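Local coordinates for hydrogenase expression/formation protein HypE (Desulfovibrio vulgaris subsp. vulgaris, PDB 2Z1U) that binds ATP and magnesium and, as a HypE-family protein, probably takes part in the maturation of hydrogenases, at residues I97-L102 with C138-I143; M174-L179 with P249-V254. All blocks are in the same frame, centred on the assembly; numbering follows the deposited sequence.

Contact 1. Residues I97-L102 with C138-I143; sequences ILEEGL and CDKMFI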
loop_
_atom_site.group_PDB
_atom_site.type_symbol
_atom_site.label_atom_id
_atom_site.label_comp_id
_atom_site.label_asym_id
_atom_site.label_seq_id
_atom_site.Cartn_x
_atom_site.Cartn_y
_atom_site.Cartn_z
ATOM N N ILE A 97 4.445 7.002 -5.695
ATOM C CA ILE A 97 3.824 7.680 -6.837
ATOM C C ILE A 97 4.573 8.994 -7.055
ATOM O O ILE A 97 4.601 9.853 -6.177
ATOM C CB ILE A 97 2.304 7.912 -6.634
ATOM C CG1 ILE A 97 1.599 6.562 -6.400
ATOM C CG2 ILE A 97 1.699 8.648 -7.858
ATOM C CD1 ILE A 97 0.159 6.659 -5.884
ATOM N N LEU A 98 5.202 9.134 -8.219
ATOM C CA LEU A 98 6.135 10.235 -8.438
ATOM C C LEU A 98 5.775 11.066 -9.651
ATOM O O LEU A 98 5.293 10.541 -10.663
ATOM C CB LEU A 98 7.557 9.692 -8.586
ATOM C CG LEU A 98 8.132 8.901 -7.402
ATOM C CD1 LEU A 98 9.347 8.066 -7.833
ATOM C CD2 LEU A 98 8.488 9.837 -6.260
ATOM N N GLU A 99 6.010 12.371 -9.535
ATOM C CA GLU A 99 5.778 13.305 -10.630
ATOM C C GLU A 99 7.007 13.389 -11.539
ATOM O O GLU A 99 8.130 13.610 -11.063
ATOM C CB GLU A 99 5.430 14.694 -10.076
ATOM C CG GLU A 99 5.074 15.703 -11.162
ATOM C CD GLU A 99 4.688 17.064 -10.634
ATOM O OE1 GLU A 99 3.943 17.770 -11.354
ATOM O OE2 GLU A 99 5.127 17.440 -9.527
ATOM N N GLU A 100 6.783 13.201 -12.841
ATOM C CA GLU A 100 7.779 13.515 -13.879
ATOM C C GLU A 100 8.378 14.891 -13.622
ATOM O O GLU A 100 7.655 15.824 -13.278
ATOM C CB GLU A 100 7.118 13.477 -15.267
ATOM C CG GLU A 100 8.021 13.825 -16.441
ATOM C CD GLU A 100 7.250 14.198 -17.713
ATOM O OE1 GLU A 100 7.854 14.145 -18.803
ATOM O OE2 GLU A 100 6.053 14.550 -17.628
ATOM N N GLY A 101 9.697 15.005 -13.783
ATOM C CA GLY A 101 10.410 16.260 -13.572
ATOM C C GLY A 101 10.977 16.437 -12.173
ATOM O O GLY A 101 11.823 17.294 -11.951
ATOM N N LEU A 102 10.504 15.626 -11.226
ATOM C CA LEU A 102 10.945 15.701 -9.834
ATOM C C LEU A 102 12.470 15.675 -9.713
ATOM O O LEU A 102 13.135 14.834 -10.321
ATOM C CB LEU A 102 10.328 14.550 -9.026
ATOM C CG LEU A 102 10.027 14.619 -7.517
ATOM C CD1 LEU A 102 10.780 13.539 -6.729
ATOM C CD2 LEU A 102 10.213 15.992 -6.890
ATOM N N CYS A 138 0.375 14.608 -10.353
ATOM C CA CYS A 138 0.444 14.609 -8.887
ATOM C C CYS A 138 1.441 15.652 -8.398
ATOM O O CYS A 138 2.350 16.045 -9.138
ATOM C CB CYS A 138 0.781 13.214 -8.320
ATOM S SG CYS A 138 2.515 12.739 -8.413
ATOM N N ASP A 139 1.259 16.112 -7.162
ATOM C CA ASP A 139 2.151 17.110 -6.577
ATOM C C ASP A 139 3.416 16.465 -6.010
ATOM O O ASP A 139 3.468 16.110 -4.825
ATOM C CB ASP A 139 1.415 17.944 -5.515
ATOM C CG ASP A 139 2.276 19.052 -4.925
ATOM O OD1 ASP A 139 3.234 19.530 -5.577
ATOM O OD2 ASP A 139 1.980 19.448 -3.790
ATOM N N LYS A 140 4.415 16.291 -6.883
ATOM C CA LYS A 140 5.768 15.803 -6.529
ATOM C C LYS A 140 5.838 14.324 -6.144
ATOM O O LYS A 140 6.538 13.542 -6.794
ATOM C CB LYS A 140 6.425 16.638 -5.415
ATOM C CG LYS A 140 6.440 18.143 -5.612
ATOM C CD LYS A 140 7.280 18.804 -4.527
ATOM C CE LYS A 140 6.645 20.087 -4.025
ATOM N NZ LYS A 140 6.082 20.912 -5.107
ATOM N N MET A 141 5.130 13.941 -5.080
ATOM C CA MET A 141 5.346 12.613 -4.502
ATOM C C MET A 141 4.360 12.232 -3.417
ATOM O O MET A 141 4.176 12.976 -2.439
ATOM C CB MET A 141 6.757 12.568 -3.918
ATOM C CG MET A 141 7.124 11.325 -3.149
ATOM S SD MET A 141 8.760 11.633 -2.478
ATOM C CE MET A 141 8.953 10.183 -1.523
ATOM N N PHE A 142 3.765 11.047 -3.583
ATOM C CA PHE A 142 3.014 10.393 -2.525
ATOM C C PHE A 142 3.655 9.040 -2.259
ATOM O O PHE A 142 4.261 8.444 -3.155
ATOM C CB PHE A 142 1.540 10.189 -2.916
ATOM C CG PHE A 142 0.839 11.451 -3.369
ATOM C CD1 PHE A 142 0.045 11.441 -4.509
ATOM C CD2 PHE A 142 0.985 12.647 -2.669
ATOM C CE1 PHE A 142 -0.597 12.591 -4.938
ATOM C CE2 PHE A 142 0.345 13.808 -3.090
ATOM C CZ PHE A 142 -0.446 13.776 -4.224
ATOM N N ILE A 143 3.516 8.546 -1.032
ATOM C CA ILE A 143 4.035 7.224 -0.698
ATOM C C ILE A 143 2.949 6.481 0.055
ATOM O O ILE A 143 2.347 7.032 0.992
ATOM C CB ILE A 143 5.304 7.301 0.212
ATOM C CG1 ILE A 143 6.338 8.284 -0.342
ATOM C CG2 ILE A 143 5.927 5.907 0.417
ATOM C CD1 ILE A 143 7.567 8.508 0.600
HETATM O O HOH W 1 4.250 19.847 -8.426
#
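Leu-98 and Met-141 lie side by side and point the same way from one face of an antiparallel ladder, Leu-98 CD2 resting 3.7 Å from Met-141 CG. Met-141 has CG anti to its backbone N (chi1 174°) and runs on extended, an unbranched thioether chain alongside a branched leucine. Ile-97 and Phe-142 form the neighbouring hydrogen-bonded pair and turn to the opposite face, where they meet mainly near the backbone, CB to CB at 4.4 Å. Their two backbone hydrogen bonds are nearly straight, with Ile-97 N donating to Phe-142 O at 2.9 Å.

At the end of the ladder Glu-99 N donates to Lys-140 O (3.0 Å), and its extended side chain reaches over to the same residue. Glu-99 OE2 accepts the backbone N-H of Lys-140 at 3.0 Å, met from well above the carboxylate plane, while OE1 takes the N-H of Gly-136. A water at 2.8 Å from Glu-99 OE2 also donates to Asp-139 OD1, bridging two carboxylates; Lys-140 NZ pairs with that same OD1. Asp-139 centres an inverse gamma turn, and its OD2 makes a salt bridge to Arg-341. In the other segment, the type II turn from Glu-99 to Leu-102 uses Gly-101, whose positive phi (93°) suits glycine. The Leu-102 side chain crosses that of Lys-140 at about a right angle, CD2 4.1 Å from Lys-140 CB.

The pairing joins strands 87-99 and 141-151, central in the sheet of the PurM-N-like domain, beside the ATP-binding Thr-130 and Lys-131. Helices 70-83 and 104-121 pack on the Leu-98 and Met-141 face, and the second subunit meets Ile-97 and Phe-142 on the other.

Contact 2. Residues M174-L179 with P249-V254; sequences MGDHGL and PVRESV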
loop_
_atom_site.group_PDB
_atom_site.type_symbol
_atom_site.label_atom_id
_atom_site.label_comp_id
_atom_site.label_asym_id
_atom_site.label_seq_id
_atom_site.Cartn_x
_atom_site.Cartn_y
_atom_site.Cartn_z
ATOM N N MET A 174 1.154 17.365 22.700
ATOM C CA MET A 174 0.174 17.377 21.633
ATOM C C MET A 174 0.341 18.590 20.727
ATOM O O MET A 174 0.616 19.696 21.206
ATOM C CB MET A 174 -1.249 17.370 22.237
ATOM C CG MET A 174 -1.587 16.050 22.949
ATOM S SD MET A 174 -1.919 14.676 21.839
ATOM C CE MET A 174 -0.375 13.683 21.850
ATOM N N GLY A 175 0.184 18.367 19.423
ATOM C CA GLY A 175 0.054 19.463 18.461
ATOM C C GLY A 175 1.304 19.811 17.665
ATOM O O GLY A 175 1.233 20.572 16.703
ATOM N N ASP A 176 2.445 19.261 18.073
ATOM C CA ASP A 176 3.758 19.602 17.507
ATOM C C ASP A 176 3.872 19.400 16.003
ATOM O O ASP A 176 4.222 20.345 15.290
ATOM C CB ASP A 176 4.864 18.826 18.224
ATOM C CG ASP A 176 4.802 19.012 19.726
ATOM O OD1 ASP A 176 5.603 19.795 20.255
ATOM O OD2 ASP A 176 3.919 18.409 20.368
ATOM N N HIS A 177 3.560 18.195 15.525
ATOM C CA HIS A 177 3.625 17.908 14.101
ATOM C C HIS A 177 2.737 18.843 13.268
ATOM O O HIS A 177 3.212 19.467 12.310
ATOM C CB HIS A 177 3.223 16.469 13.793
ATOM C CG HIS A 177 3.273 16.148 12.332
ATOM N ND1 HIS A 177 4.446 15.826 11.685
ATOM C CD2 HIS A 177 2.306 16.127 11.388
ATOM C CE1 HIS A 177 4.198 15.601 10.406
ATOM N NE2 HIS A 177 2.906 15.783 10.198
ATOM N N GLY A 178 1.454 18.900 13.618
ATOM C CA GLY A 178 0.492 19.736 12.899
ATOM C C GLY A 178 0.923 21.191 12.817
ATOM O O GLY A 178 0.847 21.799 11.752
ATOM N N LEU A 179 1.373 21.750 13.938
ATOM C CA LEU A 179 1.845 23.129 13.968
ATOM C C LEU A 179 3.039 23.332 13.044
ATOM O O LEU A 179 3.074 24.295 12.289
ATOM C CB LEU A 179 2.216 23.562 15.392
ATOM C CG LEU A 179 2.021 25.011 15.837
ATOM C CD1 LEU A 179 3.051 25.400 16.889
ATOM C CD2 LEU A 179 2.006 26.036 14.703
ATOM N N PRO A 249 -0.422 17.563 27.918
ATOM C CA PRO A 249 0.790 18.345 27.705
ATOM C C PRO A 249 0.816 19.006 26.325
ATOM O O PRO A 249 0.569 18.366 25.317
ATOM C CB PRO A 249 1.930 17.295 27.839
ATOM C CG PRO A 249 1.306 16.014 27.420
ATOM C CD PRO A 249 -0.193 16.116 27.759
ATOM N N VAL A 250 1.076 20.303 26.305
ATOM C CA VAL A 250 1.200 21.068 25.066
ATOM C C VAL A 250 2.292 22.065 25.393
ATOM O O VAL A 250 2.180 22.799 26.382
ATOM C CB VAL A 250 -0.133 21.835 24.674
ATOM C CG1 VAL A 250 0.045 22.606 23.362
ATOM C CG2 VAL A 250 -1.322 20.886 24.523
ATOM N N ARG A 251 3.367 22.050 24.606
ATOM C CA ARG A 251 4.528 22.925 24.830
ATOM C C ARG A 251 4.086 24.374 24.731
ATOM O O ARG A 251 3.255 24.700 23.887
ATOM C CB ARG A 251 5.606 22.655 23.772
ATOM C CG ARG A 251 6.263 21.306 23.878
ATOM C CD ARG A 251 7.136 21.007 22.658
ATOM N NE ARG A 251 8.403 20.445 23.107
ATOM C CZ ARG A 251 8.666 19.147 23.219
ATOM N NH1 ARG A 251 7.763 18.230 22.876
ATOM N NH2 ARG A 251 9.860 18.771 23.662
ATOM N N GLU A 252 4.638 25.234 25.597
ATOM C CA GLU A 252 4.323 26.670 25.589
ATOM C C GLU A 252 4.413 27.260 24.178
ATOM O O GLU A 252 3.518 27.976 23.737
ATOM C CB GLU A 252 5.251 27.428 26.556
ATOM C CG GLU A 252 4.814 28.849 26.908
ATOM C CD GLU A 252 5.837 29.570 27.787
ATOM O OE1 GLU A 252 6.848 28.936 28.178
ATOM O OE2 GLU A 252 5.640 30.767 28.083
ATOM N N SER A 253 5.496 26.924 23.480
ATOM C CA SER A 253 5.752 27.375 22.115
ATOM C C SER A 253 4.708 26.864 21.119
ATOM O O SER A 253 4.382 27.553 20.151
ATOM C CB SER A 253 7.137 26.907 21.686
ATOM O OG SER A 253 7.159 25.487 21.628
ATOM N N VAL A 254 4.196 25.657 21.360
ATOM C CA VAL A 254 3.117 25.082 20.542
ATOM C C VAL A 254 1.776 25.777 20.854
ATOM O O VAL A 254 1.053 26.164 19.935
ATOM C CB VAL A 254 3.020 23.541 20.707
ATOM C CG1 VAL A 254 1.746 22.990 20.066
ATOM C CG2 VAL A 254 4.268 22.854 20.113
HETATM O O HOH W 2 3.092 20.449 22.209
#
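Met-174 and Pro-249 are joined by the one direct hydrogen bond between the two loops, Met-174 N to Pro-249 O at 2.9 Å. Proline has no N-H to offer, but its carbonyl serves well as acceptor here.

A water supplies further polar links. It donates to Met-174 O at 2.8 Å and to Asp-176 OD2, and accepts the N-H of Arg-251, tying both approaches to the helices together.

The ionic contact is loose. Asp-176 and Arg-251 cross at about a right angle, their carboxylate and guanidinium planes 84° apart, and the salt bridge from Asp-176 OD1 to Arg-251 NH1 is long at 3.7 Å. The arginine chain bends at chi3 (136°), and its CD lies closer to that oxygen, at 3.1 Å. Ser-173 OG bonds to Asp-176 OD2 and, weakly, to Arg-251 NH1.

The apolar pairs are Leu-179 CD1 with Val-254 CG1 and Met-174 CB with Val-250 CG2, each at 4.2 Å. Val-254 also sets methyls against oxygens in van der Waals contact, CG1 on Met-174 O and CG2 3.3 Å from Asp-176 OD1. Gly-175, the N-cap of its helix, fits because a CB would press on Val-254 CG1 and, at its phi of 101°, on the preceding carbonyl O.

In the AIR synthase related C-terminal domain, this packs together the starts of helices 176-184 and 252-260, with the Met-174 side chain about 9 Å from that of magnesium-binding Asp-220. Leu-179 continues onto Cys-258 of helix 252-260.

How the contacts relate
Contact 1 and contact 2 belong to different domains, N-terminal and C-terminal, with centres about 30 Å apart and nearest atoms about 13 Å apart; they share no secondary-structure element. Contact 1 is the more buried: regular backbone pairing inside a sheet, with hydrophobic side chains on both faces and a polar turn region at its end. Contact 2 is only partly buried and joins two helix starts, relying on a single direct backbone bond, a bridging water and a long ion pair, with a valine of one helix packed against the start of the other. Contact 1 borders the second subunit, whereas no other chain touches contact 2. The side chain of Leu-98 lies about 7 Å from a bound ATP, and that of Met-174 about 13 Å.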